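Local coordinates for alkane monooxygenase (Geobacillus thermodenitrificans, PDB 3B9O), which belongs to the luciferase-like monooxygenase family, whose members fold as TIM barrels, and holds flavin mononucleotide in a pocket, at residues A9-C14 and N37-L42; P26-H31 and Q379-G384; G114-M119 and Y169-G174; T121-T126 and E215-R220. All coordinates share one frame; numbering follows the deposited sequence.

From the N terminus, interaction 1 joins strand 6-12 to helix 36-48, closing the first short loop of the TIM barrel. The intervening loop supplies residues 26-31 to interaction 2, whose partner, 379-384, comes more than 340 residues later, so these two contacts cross. They touch through the salt bridge of Glu11 with Arg30, and interaction 2 ties the loop after the first strand to the one after the last strand, 374-378, its neighbour in the barrel. Interactions 3 and 4 lie nested inside the long loop that interaction 2 closes. Both use helix 112-125, and their segments alternate along the chain: 169-174 packs on 114-119, and 215-220 on 121-126. Trp172 and Arg220 meet where those two contacts touch.

Interaction 1 of 4, residues A9-C14 and N37-L42; sequences AFEMNC and NYWTEL
Trp39 of the helix presents the rim of its indole to the strand. Met12 O lies at that edge in the ring plane, 3.7 Å from Trp39 CH2. Glu11 CG presses on the same rim, 3.3 Å from Trp39 CZ3. One indole face is taken by Tyr38 of the same helix, whose CD2 stands over the ring centre. The Tyr38 ring in turn receives Glu11 OE2 at its edge, with carboxylate and phenol planes 78° apart.

Tip to tip, Tyr38 OH donates to Glu11 OE2 at 2.9 Å, meeting it on the syn side and somewhat out of the carboxylate plane. Glu11 OE1 uses its anti lone pair for Met12 N, 2.9 Å away, and also forms a salt bridge with Arg30, so both oxygens of this buried acid are engaged. A bend at chi2 (46°) turns the carboxyl carbon away from the extended path that CG begins. Leu42 CD2 lies 3.6 Å from Glu11 OE2 and adds apolar cover. The indole NE1 of Trp39 bonds to Tyr33 O.

Strand and helix run antiparallel at 171°, as expected of the first beta-alpha unit of a TIM barrel. Strand 53-57 pairs with the strand here, and its Leu56 also touches Trp39; helix 384-399 brings Phe386 against Leu42, and helix 89-94 sets Met92 against Trp39.

Interaction 2 of 4, residues P26-H31 and Q379-G384; sequences PENQRH and QYVSPG
Arg30 and Ser382 join two loops that follow barrel strands 6-12 and 374-378, neighbours in the parallel sheet of this TIM barrel. The second loop contains a cis peptide before Pro383, the N-cap residue of helix 384-399.

Among the hydrogen bonds, Arg30 NH1 donates to Ser382 OG at 3.0 Å with an angle of 153°, and the hydroxyl lies in the guanidinium plane. The bend at chi2 (-42°) brings Arg30 CD to 3.6 Å from Ser382 OG. NE bonds to Val15 O and NH2 to Cys14 O, beside the salt bridge to Glu11. Four partners thus fix the orientation of this buried group.

Weaker polar contact comes from Asn28 CA, which makes a bent C-H...O contact with Ser382 O at 3.4 Å.

Apolar contact involves Val381, whose CG2 approaches Asn28 CB to 3.8 Å as the two side chains slide past each other in opposite directions. The chain of Gln29, extended beyond CG, crosses Pro383 at a slant and meets its CD, with Gln29 CG 4.1 Å from Pro383 CD.

A single water completes the contact: it donates to Glu27 O at 3.1 Å and accepts from Gly384 N at 2.8 Å, linking the first loop to the start of the helix.

Interaction 3 of 4, residues G114-M119 and Y169-G174; sequences GHARRM and YKLWEG
Ala116 and Leu171 meet at the tightest point of this helix pair, where the methyl CB of Ala116 touches Leu171 CD1 at 3.5 Å, closer than usual van der Waals contact. Beside it, Trp172 NE1 donates to Ala116 O at 3.0 Å in an almost straight bond (174°), with the oxygen in the indole plane. Met119 lies alongside the indole, pointing the same way, and its CB reaches Trp172 CZ2 at 3.5 Å. The remaining rim contact is slack, with His115 O 4.4 Å from Trp172 CZ2.

The flanks behave differently: Arg117 and Arg118 are exposed and take no part, while Lys170 turns its amine to Glu166 on its own helix. The segments 114-119 and 169-174 run at 38° to each other, their axes 10.0 Å apart at closest approach. Helices packed side by side, with a common general direction, against the outside of a parallel barrel are characteristic of the TIM barrel.

Interaction 4 of 4, residues T121-T126 and E215-R220; sequences TLDHLT and EPSPQR
Asp123 OD2 collects donors from the turn formed by Ser217 to Arg220. Gln219 N reaches the syn lone pair of Asp123 OD2 at 2.8 Å, and Arg220 N adds a weak bond to the same oxygen at 3.2 Å. Ser217 OG also donates to it, though the modelled separation is too short to be trusted. CG of Asp123 is anti to the backbone N (chi1 -163°), which carries it off the helix toward 215-220.

A second anchor is His124, whose NE2 donates to Glu215 O at 3.0 Å, coming from above the carbonyl plane. The imidazole carries Ser217 CB over one face, 3.5 Å from the ring centroid to CB, in a CH-pi contact. Further out, Pro218 CD packs on Asp123 O at 3.5 Å. The far end of Arg220 belongs to other partners, chiefly Asp178.

An aspartate at the end of an outer TIM-barrel helix thereby grips successive backbone N-H groups of the loop entering strand 223-227.

Interaction 1 of 4, residues A9-C14 and N37-L42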
loop_
_atom_site.group_PDB
_atom_site.type_symbol
_atom_site.label_atom_id
_atom_site.label_comp_id
_atom_site.label_asym_id
_atom_site.label_seq_id
_atom_site.Cartn_x
_atom_site.Cartn_y
_atom_site.Cartn_z
ATOM N N ALA A 9 -4.054 -8.025 -1.332
ATOM C CA ALA A 9 -3.318 -8.851 -0.387
ATOM C C ALA A 9 -2.253 -7.981 0.240
ATOM O O ALA A 9 -1.423 -7.417 -0.471
ATOM C CB ALA A 9 -2.703 -10.009 -1.129
ATOM N N PHE A 10 -2.290 -7.827 1.554
ATOM C CA PHE A 10 -1.340 -6.966 2.260
ATOM C C PHE A 10 -0.080 -7.750 2.647
ATOM O O PHE A 10 -0.127 -8.777 3.367
ATOM C CB PHE A 10 -1.976 -6.353 3.502
ATOM C CG PHE A 10 -1.240 -5.187 4.067
ATOM C CD1 PHE A 10 -0.707 -4.203 3.241
ATOM C CD2 PHE A 10 -1.114 -5.045 5.454
ATOM C CE1 PHE A 10 -0.036 -3.108 3.777
ATOM C CE2 PHE A 10 -0.460 -3.921 5.997
ATOM C CZ PHE A 10 0.057 -2.962 5.175
ATOM N N GLU A 11 1.058 -7.249 2.189
ATOM C CA GLU A 11 2.303 -8.017 2.323
ATOM C C GLU A 11 3.489 -7.085 2.563
ATOM O O GLU A 11 3.372 -5.874 2.448
ATOM C CB GLU A 11 2.464 -8.864 1.028
ATOM C CG GLU A 11 3.509 -9.938 0.967
ATOM C CD GLU A 11 3.591 -10.877 2.200
ATOM O OE1 GLU A 11 4.144 -10.461 3.217
ATOM O OE2 GLU A 11 3.174 -12.034 2.127
ATOM N N MET A 12 4.631 -7.665 2.915
ATOM C CA MET A 12 5.878 -6.926 3.048
ATOM C C MET A 12 7.020 -7.923 2.876
ATOM O O MET A 12 6.943 -9.059 3.374
ATOM C CB MET A 12 5.990 -6.218 4.430
ATOM C CG MET A 12 7.184 -5.224 4.533
ATOM S SD MET A 12 7.037 -4.190 6.011
ATOM C CE MET A 12 8.721 -3.618 6.152
ATOM N N ASN A 13 8.097 -7.454 2.230
ATOM C CA ASN A 13 9.265 -8.278 1.937
ATOM C C ASN A 13 10.151 -8.389 3.220
ATOM O O ASN A 13 11.272 -7.869 3.266
ATOM C CB ASN A 13 10.058 -7.648 0.782
ATOM C CG ASN A 13 11.016 -8.603 0.133
ATOM O OD1 ASN A 13 11.646 -8.261 -0.882
ATOM N ND2 ASN A 13 11.106 -9.838 0.669
ATOM N N CYS A 14 9.631 -9.064 4.237
ATOM C CA CYS A 14 10.337 -9.226 5.516
ATOM C C CYS A 14 9.724 -10.395 6.245
ATOM O O CYS A 14 8.833 -11.041 5.714
ATOM C CB CYS A 14 10.256 -7.958 6.382
ATOM S SG CYS A 14 8.561 -7.486 6.959
ATOM N N ASN A 37 10.645 -18.305 -5.060
ATOM C CA ASN A 37 9.480 -19.158 -5.212
ATOM C C ASN A 37 8.294 -18.863 -4.302
ATOM O O ASN A 37 7.173 -19.123 -4.702
ATOM C CB ASN A 37 9.832 -20.657 -5.150
ATOM C CG ASN A 37 10.761 -21.091 -6.269
ATOM O OD1 ASN A 37 10.709 -20.588 -7.393
ATOM N ND2 ASN A 37 11.624 -22.058 -5.960
ATOM N N TYR A 38 8.532 -18.354 -3.089
ATOM C CA TYR A 38 7.434 -17.907 -2.206
ATOM C C TYR A 38 6.602 -16.836 -2.942
ATOM O O TYR A 38 5.367 -16.945 -3.044
ATOM C CB TYR A 38 7.953 -17.361 -0.851
ATOM C CG TYR A 38 6.839 -16.676 -0.062
ATOM C CD1 TYR A 38 5.910 -17.432 0.671
ATOM C CD2 TYR A 38 6.663 -15.295 -0.128
ATOM C CE1 TYR A 38 4.857 -16.828 1.336
ATOM C CE2 TYR A 38 5.609 -14.677 0.542
ATOM C CZ TYR A 38 4.727 -15.447 1.268
ATOM O OH TYR A 38 3.703 -14.833 1.919
ATOM N N TRP A 39 7.293 -15.823 -3.470
ATOM C CA TRP A 39 6.646 -14.669 -4.133
ATOM C C TRP A 39 5.868 -15.050 -5.386
ATOM O O TRP A 39 4.729 -14.623 -5.549
ATOM C CB TRP A 39 7.693 -13.580 -4.394
ATOM C CG TRP A 39 8.258 -13.131 -3.051
ATOM C CD1 TRP A 39 9.457 -13.506 -2.481
ATOM C CD2 TRP A 39 7.579 -12.326 -2.088
ATOM N NE1 TRP A 39 9.592 -12.917 -1.223
ATOM C CE2 TRP A 39 8.455 -12.179 -0.966
ATOM C CE3 TRP A 39 6.336 -11.629 -2.100
ATOM C CZ2 TRP A 39 8.109 -11.405 0.159
ATOM C CZ3 TRP A 39 5.980 -10.866 -0.998
ATOM C CH2 TRP A 39 6.860 -10.756 0.133
ATOM N N THR A 40 6.457 -15.876 -6.239
ATOM C CA THR A 40 5.756 -16.313 -7.460
ATOM C C THR A 40 4.544 -17.203 -7.102
ATOM O O THR A 40 3.466 -17.052 -7.681
ATOM C CB THR A 40 6.691 -17.040 -8.463
ATOM O OG1 THR A 40 7.319 -18.185 -7.844
ATOM C CG2 THR A 40 7.751 -16.062 -8.990
ATOM N N GLU A 41 4.720 -18.119 -6.156
ATOM C CA GLU A 41 3.597 -18.975 -5.701
ATOM C C GLU A 41 2.490 -18.099 -5.093
ATOM O O GLU A 41 1.310 -18.296 -5.372
ATOM C CB GLU A 41 4.096 -19.958 -4.661
ATOM C CG GLU A 41 4.879 -21.183 -5.244
ATOM C CD GLU A 41 5.764 -21.869 -4.187
ATOM O OE1 GLU A 41 5.516 -21.703 -2.975
ATOM O OE2 GLU A 41 6.734 -22.557 -4.596
ATOM N N LEU A 42 2.868 -17.146 -4.244
ATOM C CA LEU A 42 1.887 -16.146 -3.745
ATOM C C LEU A 42 1.082 -15.443 -4.873
ATOM O O LEU A 42 -0.169 -15.404 -4.853
ATOM C CB LEU A 42 2.556 -15.133 -2.803
ATOM C CG LEU A 42 1.671 -14.032 -2.199
ATOM C CD1 LEU A 42 0.417 -14.630 -1.440
ATOM C CD2 LEU A 42 2.470 -13.052 -1.292
#

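Interaction 2 of 4, residues P26-H31 and Q379-G384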
loop_
_atom_site.group_PDB
_atom_site.type_symbol
_atom_site.label_atom_id
_atom_site.label_comp_id
_atom_site.label_asym_id
_atom_site.label_seq_id
_atom_site.Cartn_x
_atom_site.Cartn_y
_atom_site.Cartn_z
ATOM N N PRO A 26 3.436 -23.108 13.464
ATOM C CA PRO A 26 3.978 -24.209 12.684
ATOM C C PRO A 26 3.526 -24.207 11.228
ATOM O O PRO A 26 4.111 -24.925 10.411
ATOM C CB PRO A 26 3.434 -25.459 13.397
ATOM C CG PRO A 26 2.908 -25.010 14.665
ATOM C CD PRO A 26 2.537 -23.578 14.530
ATOM N N GLU A 27 2.500 -23.420 10.911
ATOM C CA GLU A 27 1.943 -23.418 9.571
ATOM C C GLU A 27 2.504 -22.273 8.715
ATOM O O GLU A 27 2.266 -22.233 7.527
ATOM C CB GLU A 27 0.407 -23.362 9.617
ATOM C CG GLU A 27 -0.276 -24.664 10.083
ATOM C CD GLU A 27 -0.063 -25.846 9.131
ATOM O OE1 GLU A 27 0.648 -26.800 9.521
ATOM O OE2 GLU A 27 -0.590 -25.825 7.988
ATOM N N ASN A 28 3.294 -21.394 9.322
ATOM C CA ASN A 28 3.691 -20.132 8.713
ATOM C C ASN A 28 4.872 -20.284 7.774
ATOM O O ASN A 28 5.634 -21.241 7.853
ATOM C CB ASN A 28 4.021 -19.120 9.836
ATOM C CG ASN A 28 3.610 -17.697 9.492
ATOM O OD1 ASN A 28 3.511 -16.815 10.370
ATOM N ND2 ASN A 28 3.363 -17.466 8.231
ATOM N N GLN A 29 5.018 -19.322 6.876
ATOM C CA GLN A 29 6.036 -19.344 5.845
ATOM C C GLN A 29 6.814 -18.021 5.729
ATOM O O GLN A 29 7.408 -17.777 4.684
ATOM C CB GLN A 29 5.376 -19.718 4.510
ATOM C CG GLN A 29 5.054 -21.200 4.445
ATOM C CD GLN A 29 4.506 -21.663 3.116
ATOM O OE1 GLN A 29 3.855 -22.701 3.064
ATOM N NE2 GLN A 29 4.767 -20.915 2.041
ATOM N N ARG A 30 6.788 -17.190 6.781
ATOM C CA ARG A 30 7.510 -15.913 6.836
ATOM C C ARG A 30 9.016 -16.026 6.596
ATOM O O ARG A 30 9.609 -15.098 6.053
ATOM C CB ARG A 30 7.326 -15.184 8.189
ATOM C CG ARG A 30 5.899 -14.754 8.515
ATOM C CD ARG A 30 5.163 -14.168 7.319
ATOM N NE ARG A 30 5.816 -13.013 6.691
ATOM C CZ ARG A 30 5.389 -12.426 5.566
ATOM N NH1 ARG A 30 4.303 -12.882 4.934
ATOM N NH2 ARG A 30 6.075 -11.392 5.046
ATOM N N HIS A 31 9.611 -17.138 7.036
ATOM C CA HIS A 31 11.026 -17.428 6.788
ATOM C C HIS A 31 11.315 -17.651 5.299
ATOM O O HIS A 31 12.480 -17.664 4.922
ATOM C CB HIS A 31 11.499 -18.635 7.632
ATOM C CG HIS A 31 10.610 -19.836 7.479
ATOM N ND1 HIS A 31 10.974 -20.948 6.753
ATOM C CD2 HIS A 31 9.330 -20.050 7.872
ATOM C CE1 HIS A 31 9.964 -21.803 6.717
ATOM N NE2 HIS A 31 8.954 -21.270 7.373
ATOM N N GLN A 379 -2.535 -10.259 6.982
ATOM C CA GLN A 379 -2.257 -11.664 7.304
ATOM C C GLN A 379 -1.936 -11.906 8.784
ATOM O O GLN A 379 -1.216 -11.136 9.390
ATOM C CB GLN A 379 -1.073 -12.155 6.477
ATOM C CG GLN A 379 -1.281 -12.042 4.955
ATOM C CD GLN A 379 -0.022 -12.456 4.212
ATOM O OE1 GLN A 379 0.735 -11.608 3.740
ATOM N NE2 GLN A 379 0.226 -13.744 4.137
ATOM N N TYR A 380 -2.465 -12.993 9.332
ATOM C CA TYR A 380 -1.982 -13.531 10.595
ATOM C C TYR A 380 -1.007 -14.677 10.341
ATOM O O TYR A 380 -0.074 -14.876 11.115
ATOM C CB TYR A 380 -3.128 -14.081 11.445
ATOM C CG TYR A 380 -4.013 -13.047 12.081
ATOM C CD1 TYR A 380 -3.502 -12.089 12.953
ATOM C CD2 TYR A 380 -5.387 -13.069 11.867
ATOM C CE1 TYR A 380 -4.342 -11.126 13.573
ATOM C CE2 TYR A 380 -6.235 -12.125 12.479
ATOM C CZ TYR A 380 -5.694 -11.161 13.336
ATOM O OH TYR A 380 -6.516 -10.217 13.928
ATOM N N VAL A 381 -1.261 -15.453 9.283
ATOM C CA VAL A 381 -0.360 -16.540 8.913
ATOM C C VAL A 381 -0.252 -16.595 7.394
ATOM O O VAL A 381 -1.222 -16.296 6.686
ATOM C CB VAL A 381 -0.805 -17.921 9.601
ATOM C CG1 VAL A 381 -2.098 -18.447 9.009
ATOM C CG2 VAL A 381 0.253 -18.950 9.485
ATOM N N SER A 382 0.944 -16.912 6.903
ATOM C CA SER A 382 1.191 -17.118 5.473
ATOM C C SER A 382 1.438 -18.600 5.148
ATOM O O SER A 382 2.329 -19.214 5.705
ATOM C CB SER A 382 2.409 -16.307 5.044
ATOM O OG SER A 382 2.218 -14.939 5.381
ATOM N N PRO A 383 0.725 -19.145 4.151
ATOM C CA PRO A 383 -0.321 -18.532 3.338
ATOM C C PRO A 383 -1.753 -18.764 3.839
ATOM O O PRO A 383 -2.687 -18.458 3.109
ATOM C CB PRO A 383 -0.141 -19.253 1.988
ATOM C CG PRO A 383 0.212 -20.650 2.416
ATOM C CD PRO A 383 1.083 -20.482 3.653
ATOM N N GLY A 384 -1.908 -19.284 5.060
ATOM C CA GLY A 384 -3.203 -19.662 5.595
ATOM C C GLY A 384 -4.264 -18.561 5.527
ATOM O O GLY A 384 -5.399 -18.816 5.096
HETATM O O HOH W 1 -0.275 -20.632 6.922
#

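Interaction 3 of 4, residues G114-M119 and Y169-G174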
loop_
_atom_site.group_PDB
_atom_site.type_symbol
_atom_site.label_atom_id
_atom_site.label_comp_id
_atom_site.label_asym_id
_atom_site.label_seq_id
_atom_site.Cartn_x
_atom_site.Cartn_y
_atom_site.Cartn_z
ATOM N N GLY A 114 15.548 8.761 -10.686
ATOM C CA GLY A 114 15.826 7.318 -10.651
ATOM C C GLY A 114 14.548 6.521 -10.402
ATOM O O GLY A 114 14.315 5.491 -11.054
ATOM N N HIS A 115 13.709 7.017 -9.487
ATOM C CA HIS A 115 12.400 6.451 -9.259
ATOM C C HIS A 115 11.496 6.476 -10.497
ATOM O O HIS A 115 10.747 5.519 -10.767
ATOM C CB HIS A 115 11.671 7.130 -8.097
ATOM C CG HIS A 115 10.431 6.400 -7.687
ATOM N ND1 HIS A 115 9.178 6.969 -7.730
ATOM C CD2 HIS A 115 10.250 5.113 -7.300
ATOM C CE1 HIS A 115 8.285 6.084 -7.333
ATOM N NE2 HIS A 115 8.911 4.949 -7.068
ATOM N N ALA A 116 11.535 7.572 -11.247
ATOM C CA ALA A 116 10.659 7.679 -12.385
ATOM C C ALA A 116 10.975 6.601 -13.418
ATOM O O ALA A 116 10.056 5.978 -13.958
ATOM C CB ALA A 116 10.727 9.097 -13.015
ATOM N N ARG A 117 12.258 6.386 -13.681
ATOM C CA ARG A 117 12.701 5.346 -14.609
ATOM C C ARG A 117 12.313 3.953 -14.065
ATOM O O ARG A 117 11.875 3.126 -14.842
ATOM C CB ARG A 117 14.202 5.380 -14.875
ATOM C CG ARG A 117 14.644 4.261 -15.877
ATOM C CD ARG A 117 16.080 4.373 -16.315
ATOM N NE ARG A 117 16.940 3.830 -15.275
ATOM C CZ ARG A 117 18.154 3.351 -15.485
ATOM N NH1 ARG A 117 18.680 3.381 -16.712
ATOM N NH2 ARG A 117 18.848 2.870 -14.466
ATOM N N ARG A 118 12.494 3.705 -12.769
ATOM C CA ARG A 118 12.108 2.404 -12.175
ATOM C C ARG A 118 10.618 2.090 -12.376
ATOM O O ARG A 118 10.251 0.953 -12.743
ATOM C CB ARG A 118 12.440 2.313 -10.659
ATOM C CG ARG A 118 13.946 2.083 -10.344
ATOM C CD ARG A 118 14.122 1.781 -8.868
ATOM N NE ARG A 118 15.555 1.781 -8.563
ATOM C CZ ARG A 118 16.266 2.854 -8.253
ATOM N NH1 ARG A 118 15.682 4.049 -8.138
ATOM N NH2 ARG A 118 17.568 2.721 -8.036
ATOM N N MET A 119 9.765 3.076 -12.087
ATOM C CA MET A 119 8.309 2.913 -12.216
ATOM C C MET A 119 7.885 2.792 -13.672
ATOM O O MET A 119 7.001 2.001 -13.996
ATOM C CB MET A 119 7.551 4.068 -11.542
ATOM C CG MET A 119 7.724 4.118 -10.028
ATOM S SD MET A 119 7.264 2.573 -9.208
ATOM C CE MET A 119 8.805 1.839 -8.962
ATOM N N TYR A 169 5.257 13.287 -12.226
ATOM C CA TYR A 169 4.175 13.587 -13.203
ATOM C C TYR A 169 4.722 14.227 -14.491
ATOM O O TYR A 169 4.346 13.818 -15.588
ATOM C CB TYR A 169 3.109 14.550 -12.640
ATOM C CG TYR A 169 2.296 14.085 -11.446
ATOM C CD1 TYR A 169 1.801 15.027 -10.536
ATOM C CD2 TYR A 169 2.018 12.717 -11.216
ATOM C CE1 TYR A 169 1.036 14.656 -9.436
ATOM C CE2 TYR A 169 1.233 12.318 -10.101
ATOM C CZ TYR A 169 0.766 13.306 -9.215
ATOM O OH TYR A 169 0.001 12.951 -8.137
ATOM N N LYS A 170 5.604 15.238 -14.370
ATOM C CA LYS A 170 6.198 15.857 -15.586
ATOM C C LYS A 170 6.948 14.843 -16.454
ATOM O O LYS A 170 6.737 14.783 -17.643
ATOM C CB LYS A 170 7.120 17.008 -15.225
ATOM C CG LYS A 170 6.364 18.247 -14.670
ATOM C CD LYS A 170 7.357 19.184 -13.961
ATOM C CE LYS A 170 6.543 20.336 -13.378
ATOM N NZ LYS A 170 7.398 21.457 -12.989
ATOM N N LEU A 171 7.809 14.048 -15.838
ATOM C CA LEU A 171 8.503 12.941 -16.535
ATOM C C LEU A 171 7.569 11.934 -17.222
ATOM O O LEU A 171 7.702 11.606 -18.410
ATOM C CB LEU A 171 9.476 12.226 -15.557
ATOM C CG LEU A 171 10.618 13.094 -14.991
ATOM C CD1 LEU A 171 11.364 12.381 -13.872
ATOM C CD2 LEU A 171 11.606 13.551 -16.135
ATOM N N TRP A 172 6.597 11.458 -16.467
ATOM C CA TRP A 172 5.722 10.399 -16.929
ATOM C C TRP A 172 4.678 10.801 -17.963
ATOM O O TRP A 172 4.348 10.001 -18.813
ATOM C CB TRP A 172 5.002 9.774 -15.735
ATOM C CG TRP A 172 5.889 8.968 -14.832
ATOM C CD1 TRP A 172 6.974 8.233 -15.202
ATOM C CD2 TRP A 172 5.689 8.728 -13.431
ATOM N NE1 TRP A 172 7.500 7.588 -14.103
ATOM C CE2 TRP A 172 6.720 7.851 -13.009
ATOM C CE3 TRP A 172 4.747 9.185 -12.480
ATOM C CZ2 TRP A 172 6.864 7.451 -11.669
ATOM C CZ3 TRP A 172 4.870 8.783 -11.160
ATOM C CH2 TRP A 172 5.926 7.910 -10.760
ATOM N N GLU A 173 4.161 12.029 -17.848
ATOM C CA GLU A 173 3.011 12.506 -18.609
ATOM C C GLU A 173 3.410 13.498 -19.676
ATOM O O GLU A 173 2.772 13.572 -20.718
ATOM C CB GLU A 173 1.993 13.219 -17.702
ATOM C CG GLU A 173 1.366 12.351 -16.570
ATOM C CD GLU A 173 0.435 11.281 -17.126
ATOM O OE1 GLU A 173 0.340 10.217 -16.499
ATOM O OE2 GLU A 173 -0.191 11.516 -18.175
ATOM N N GLY A 174 4.439 14.275 -19.405
ATOM C CA GLY A 174 4.745 15.421 -20.286
ATOM C C GLY A 174 6.025 15.373 -21.130
ATOM O O GLY A 174 6.168 16.101 -22.139
#

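Interaction 4 of 4, residues T121-T126 and E215-R220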
loop_
_atom_site.group_PDB
_atom_site.type_symbol
_atom_site.label_atom_id
_atom_site.label_comp_id
_atom_site.label_asym_id
_atom_site.label_seq_id
_atom_site.Cartn_x
_atom_site.Cartn_y
_atom_site.Cartn_z
ATOM N N THR A 121 9.710 1.526 -15.955
ATOM C CA THR A 121 10.221 0.194 -16.318
ATOM C C THR A 121 9.222 -0.891 -15.889
ATOM O O THR A 121 8.855 -1.740 -16.700
ATOM C CB THR A 121 11.645 -0.074 -15.724
ATOM O OG1 THR A 121 12.565 0.895 -16.257
ATOM C CG2 THR A 121 12.131 -1.498 -16.090
ATOM N N LEU A 122 8.758 -0.827 -14.642
ATOM C CA LEU A 122 7.750 -1.785 -14.182
ATOM C C LEU A 122 6.430 -1.602 -14.912
ATOM O O LEU A 122 5.760 -2.580 -15.176
ATOM C CB LEU A 122 7.545 -1.730 -12.674
ATOM C CG LEU A 122 8.787 -2.036 -11.826
ATOM C CD1 LEU A 122 8.540 -1.726 -10.306
ATOM C CD2 LEU A 122 9.275 -3.515 -12.040
ATOM N N ASP A 123 6.046 -0.363 -15.228
ATOM C CA ASP A 123 4.822 -0.156 -15.990
ATOM C C ASP A 123 4.872 -0.849 -17.373
ATOM O O ASP A 123 3.864 -1.392 -17.831
ATOM C CB ASP A 123 4.479 1.345 -16.146
ATOM C CG ASP A 123 3.013 1.558 -16.558
ATOM O OD1 ASP A 123 2.180 0.921 -15.919
ATOM O OD2 ASP A 123 2.697 2.387 -17.460
ATOM N N HIS A 124 6.030 -0.777 -18.040
ATOM C CA HIS A 124 6.276 -1.570 -19.268
ATOM C C HIS A 124 6.283 -3.079 -18.973
ATOM O O HIS A 124 5.519 -3.852 -19.617
ATOM C CB HIS A 124 7.633 -1.201 -19.910
ATOM C CG HIS A 124 7.624 0.109 -20.639
ATOM N ND1 HIS A 124 6.799 0.347 -21.719
ATOM C CD2 HIS A 124 8.333 1.248 -20.448
ATOM C CE1 HIS A 124 6.988 1.582 -22.152
ATOM N NE2 HIS A 124 7.893 2.163 -21.383
ATOM N N LEU A 125 7.142 -3.510 -18.051
ATOM C CA LEU A 125 7.375 -4.976 -17.853
ATOM C C LEU A 125 6.038 -5.667 -17.430
ATOM O O LEU A 125 5.688 -6.741 -17.945
ATOM C CB LEU A 125 8.475 -5.213 -16.822
ATOM C CG LEU A 125 9.875 -4.754 -17.267
ATOM C CD1 LEU A 125 10.856 -5.008 -16.083
ATOM C CD2 LEU A 125 10.247 -5.428 -18.611
ATOM N N THR A 126 5.270 -4.997 -16.561
ATOM C CA THR A 126 3.976 -5.511 -16.063
ATOM C C THR A 126 2.796 -5.235 -16.985
ATOM O O THR A 126 1.666 -5.679 -16.692
ATOM C CB THR A 126 3.587 -4.940 -14.665
ATOM O OG1 THR A 126 3.243 -3.547 -14.811
ATOM C CG2 THR A 126 4.735 -5.106 -13.687
ATOM N N GLU A 215 10.250 5.711 -22.660
ATOM C CA GLU A 215 9.174 5.997 -23.596
ATOM C C GLU A 215 7.845 5.788 -22.883
ATOM O O GLU A 215 7.828 5.090 -21.848
ATOM C CB GLU A 215 9.276 5.127 -24.832
ATOM C CG GLU A 215 8.888 3.614 -24.616
ATOM C CD GLU A 215 9.087 2.832 -25.906
ATOM O OE1 GLU A 215 8.115 2.818 -26.696
ATOM O OE2 GLU A 215 10.203 2.258 -26.134
ATOM N N PRO A 216 6.747 6.409 -23.405
ATOM C CA PRO A 216 5.403 6.203 -22.802
ATOM C C PRO A 216 5.024 4.710 -22.596
ATOM O O PRO A 216 5.178 3.866 -23.505
ATOM C CB PRO A 216 4.442 6.915 -23.770
ATOM C CG PRO A 216 5.289 7.991 -24.414
ATOM C CD PRO A 216 6.711 7.380 -24.523
ATOM N N SER A 217 4.559 4.422 -21.377
ATOM C CA SER A 217 4.203 3.054 -20.983
ATOM C C SER A 217 2.668 3.036 -20.889
ATOM O O SER A 217 2.056 4.146 -21.006
ATOM C CB SER A 217 4.891 2.734 -19.673
ATOM O OG SER A 217 4.394 3.614 -18.650
ATOM N N PRO A 218 2.025 1.839 -20.709
ATOM C CA PRO A 218 0.548 1.753 -20.773
ATOM C C PRO A 218 -0.231 2.726 -19.876
ATOM O O PRO A 218 -1.142 3.371 -20.344
ATOM C CB PRO A 218 0.275 0.269 -20.405
ATOM C CG PRO A 218 1.475 -0.412 -20.972
ATOM C CD PRO A 218 2.595 0.481 -20.485
ATOM N N GLN A 219 0.152 2.841 -18.610
ATOM C CA GLN A 219 -0.489 3.755 -17.669
ATOM C C GLN A 219 0.144 5.136 -17.601
ATOM O O GLN A 219 -0.474 6.065 -17.048
ATOM C CB GLN A 219 -0.430 3.153 -16.276
ATOM C CG GLN A 219 -1.262 1.902 -16.126
ATOM C CD GLN A 219 -1.323 1.392 -14.696
ATOM O OE1 GLN A 219 -0.306 1.049 -14.098
ATOM N NE2 GLN A 219 -2.504 1.279 -14.180
ATOM N N ARG A 220 1.393 5.223 -18.076
ATOM C CA ARG A 220 2.324 6.342 -17.885
ATOM C C ARG A 220 2.650 6.584 -16.413
ATOM O O ARG A 220 3.746 6.247 -15.990
ATOM C CB ARG A 220 1.888 7.644 -18.609
ATOM C CG ARG A 220 1.981 7.630 -20.180
ATOM C CD ARG A 220 1.545 9.057 -20.585
ATOM N NE ARG A 220 1.728 9.423 -21.983
ATOM C CZ ARG A 220 2.809 10.033 -22.462
ATOM N NH1 ARG A 220 3.832 10.305 -21.666
ATOM N NH2 ARG A 220 2.862 10.375 -23.751
#